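PDB 5EYF: glutamate ABC superfamily ATP binding cassette transporter, binding protein from Enterococcus faecium DO, which binds glutamate and, as a family 3 solute-binding protein, probably delivers it to an ABC transporter for uptake into the cell. Local coordinates for residues R142-D147 / T194-P199. Sequence-based numbering, arbitrary orientation.
Sequences RQHAPD and TFTNEP. With MG (magnesium ion), chain D.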
loop_
_atom_site.group_PDB
_atom_site.type_symbol
_atom_site.label_atom_id
_atom_site.label_comp_id
_atom_site.label_asym_id
_atom_site.label_seq_id
_atom_site.Cartn_x
_atom_site.Cartn_y
_atom_site.Cartn_z
ATOM N N ARG B 142 -9.364 -7.641 15.893
ATOM C CA ARG B 142 -9.102 -8.687 16.867
ATOM C C ARG B 142 -7.628 -9.058 16.888
ATOM O O ARG B 142 -7.135 -9.573 17.891
ATOM C CB ARG B 142 -9.994 -9.900 16.580
ATOM C CG ARG B 142 -11.479 -9.557 16.718
ATOM C CD ARG B 142 -12.435 -10.746 16.615
ATOM N NE ARG B 142 -13.796 -10.372 17.024
ATOM C CZ ARG B 142 -14.803 -10.149 16.183
ATOM N NH1 ARG B 142 -14.611 -10.282 14.877
ATOM N NH2 ARG B 142 -16.007 -9.804 16.641
ATOM N N GLN B 143 -6.901 -8.769 15.820
ATOM C CA GLN B 143 -5.466 -8.984 15.804
ATOM C C GLN B 143 -4.685 -7.803 16.373
ATOM O O GLN B 143 -3.819 -7.980 17.240
ATOM C CB GLN B 143 -5.014 -9.270 14.377
ATOM C CG GLN B 143 -3.508 -9.339 14.219
ATOM C CD GLN B 143 -3.114 -9.793 12.838
ATOM O OE1 GLN B 143 -3.865 -10.500 12.184
ATOM N NE2 GLN B 143 -1.944 -9.377 12.381
ATOM N N HIS B 144 -4.986 -6.590 15.906
ATOM C CA HIS B 144 -4.190 -5.435 16.300
ATOM C C HIS B 144 -4.637 -4.840 17.629
ATOM O O HIS B 144 -3.895 -4.053 18.219
ATOM C CB HIS B 144 -4.238 -4.382 15.186
ATOM C CG HIS B 144 -3.466 -4.779 13.967
ATOM N ND1 HIS B 144 -4.053 -5.376 12.871
ATOM C CD2 HIS B 144 -2.141 -4.707 13.692
ATOM C CE1 HIS B 144 -3.128 -5.626 11.959
ATOM N NE2 HIS B 144 -1.957 -5.244 12.439
ATOM N N ALA B 145 -5.830 -5.202 18.099
ATOM C CA ALA B 145 -6.358 -4.769 19.391
ATOM C C ALA B 145 -7.055 -5.963 20.029
ATOM O O ALA B 145 -8.274 -5.970 20.218
ATOM C CB ALA B 145 -7.312 -3.586 19.225
ATOM N N PRO B 146 -6.292 -7.005 20.368
ATOM C CA PRO B 146 -6.910 -8.298 20.703
ATOM C C PRO B 146 -7.785 -8.273 21.940
ATOM O O PRO B 146 -8.624 -9.166 22.101
ATOM C CB PRO B 146 -5.698 -9.220 20.896
ATOM C CG PRO B 146 -4.597 -8.308 21.292
ATOM C CD PRO B 146 -4.828 -7.036 20.520
ATOM N N ASP B 147 -7.622 -7.287 22.816
ATOM C CA ASP B 147 -8.436 -7.169 24.015
ATOM C C ASP B 147 -9.690 -6.341 23.795
ATOM O O ASP B 147 -10.576 -6.340 24.653
ATOM C CB ASP B 147 -7.618 -6.534 25.145
ATOM C CG ASP B 147 -6.447 -7.385 25.561
ATOM O OD1 ASP B 147 -6.572 -8.630 25.518
ATOM O OD2 ASP B 147 -5.401 -6.808 25.925
ATOM N N THR B 194 -2.902 4.704 9.937
ATOM C CA THR B 194 -3.430 3.402 9.530
ATOM C C THR B 194 -2.638 2.297 10.205
ATOM O O THR B 194 -1.446 2.451 10.480
ATOM C CB THR B 194 -3.406 3.191 7.982
ATOM O OG1 THR B 194 -2.076 3.311 7.481
ATOM C CG2 THR B 194 -4.336 4.186 7.265
ATOM N N PHE B 195 -3.291 1.166 10.464
ATOM C CA PHE B 195 -2.588 0.054 11.090
ATOM C C PHE B 195 -2.658 -1.222 10.256
ATOM O O PHE B 195 -2.196 -2.278 10.711
ATOM C CB PHE B 195 -3.084 -0.190 12.536
ATOM C CG PHE B 195 -4.578 -0.391 12.674
ATOM C CD1 PHE B 195 -5.131 -1.667 12.615
ATOM C CD2 PHE B 195 -5.421 0.696 12.866
ATOM C CE1 PHE B 195 -6.537 -1.845 12.748
ATOM C CE2 PHE B 195 -6.802 0.531 13.005
ATOM C CZ PHE B 195 -7.360 -0.729 12.937
ATOM N N THR B 196 -3.197 -1.141 9.039
ATOM C CA THR B 196 -3.035 -2.196 8.053
ATOM C C THR B 196 -2.759 -1.561 6.701
ATOM O O THR B 196 -2.948 -0.353 6.506
ATOM C CB THR B 196 -4.276 -3.068 7.894
ATOM O OG1 THR B 196 -5.298 -2.304 7.240
ATOM C CG2 THR B 196 -4.789 -3.591 9.245
ATOM N N ASN B 197 -2.353 -2.389 5.739
ATOM C CA ASN B 197 -2.425 -1.997 4.336
ATOM C C ASN B 197 -3.624 -2.682 3.704
ATOM O O ASN B 197 -3.838 -3.873 3.923
ATOM C CB ASN B 197 -1.140 -2.381 3.608
ATOM C CG ASN B 197 0.035 -1.628 4.141
ATOM O OD1 ASN B 197 -0.086 -0.453 4.506
ATOM N ND2 ASN B 197 1.168 -2.293 4.225
ATOM N N GLU B 198 -4.414 -1.931 2.935
ATOM C CA GLU B 198 -5.617 -2.463 2.285
ATOM C C GLU B 198 -5.544 -2.107 0.812
ATOM O O GLU B 198 -6.191 -1.155 0.368
ATOM C CB GLU B 198 -6.897 -1.896 2.911
ATOM C CG GLU B 198 -7.046 -2.129 4.425
ATOM C CD GLU B 198 -7.319 -3.563 4.824
ATOM O OE1 GLU B 198 -7.963 -4.316 4.087
ATOM O OE2 GLU B 198 -6.898 -3.964 5.927
ATOM N N PRO B 199 -4.749 -2.837 0.031
ATOM C CA PRO B 199 -4.697 -2.572 -1.423
ATOM C C PRO B 199 -5.952 -3.094 -2.110
ATOM O O PRO B 199 -6.281 -4.280 -1.995
ATOM C CB PRO B 199 -3.454 -3.339 -1.884
ATOM C CG PRO B 199 -3.308 -4.433 -0.848
ATOM C CD PRO B 199 -3.797 -3.885 0.451
HETATM MG MG MG D . -0.187 1.505 3.776
HETATM O O HOH W 1 -1.769 1.793 5.108
HETATM O O HOH W 2 -1.520 0.926 2.340
HETATM O O HOH W 3 1.117 2.378 5.148
HETATM O O HOH W 4 1.501 1.071 2.598
#
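His144, in the last turn of helix 136-144, meets Phe195 and Thr196, packing the C-terminal end of that helix on the loop entering strand 198-205 in the alpha/beta fold of a family 3 solute-binding protein. One face of the imidazole receives the backbone O of Phe195, 3.4 Å from His144 NE2; this carbonyl sits above the plane near the rim, so the angle is too poor for a hydrogen bond. With CG of His144 anti to its carbonyl carbon (chi1 -71°), the ring extends toward the loop, and ND1 is bonded to the backbone O of Asn140 one turn back, which fixes the ring's rotation. Phe195, which also lies on strand 103-112 of the mixed sheet, turns an edge to the imidazole face in an offset edge-to-face pair, centroids 5.5 Å apart and planes at 60°. Its CD1 does the touching, 3.8 Å from His144 CG. CG2 of Thr196 lies 3.8 Å from His144 CE1, a methyl contact at an oblique angle. On the other branch of Thr196, two bonds hold OG1: it donates to the anti lone pair of Glu198 OE2 (2.7 Å) and is bonded to Gln107 N. Glu198 OE1 is hydrogen-bonded to Thr87 OG1, and Glu198 itself touches the bound glutamate. Asn197 OD1 binds magnesium at 2.1 Å together with Asn197 of the second subunit, and a metal-bound water donates to Thr196 O. Ring, methyl and carbonyl-over-ring packing thus joins helix to loop without a hydrogen bond, while Glu198 serves the glutamate pocket, Asn197 and Thr196 O the magnesium site, and the Thr196 hydroxyl and Phe195 backbone tie the loop to strand 103-112.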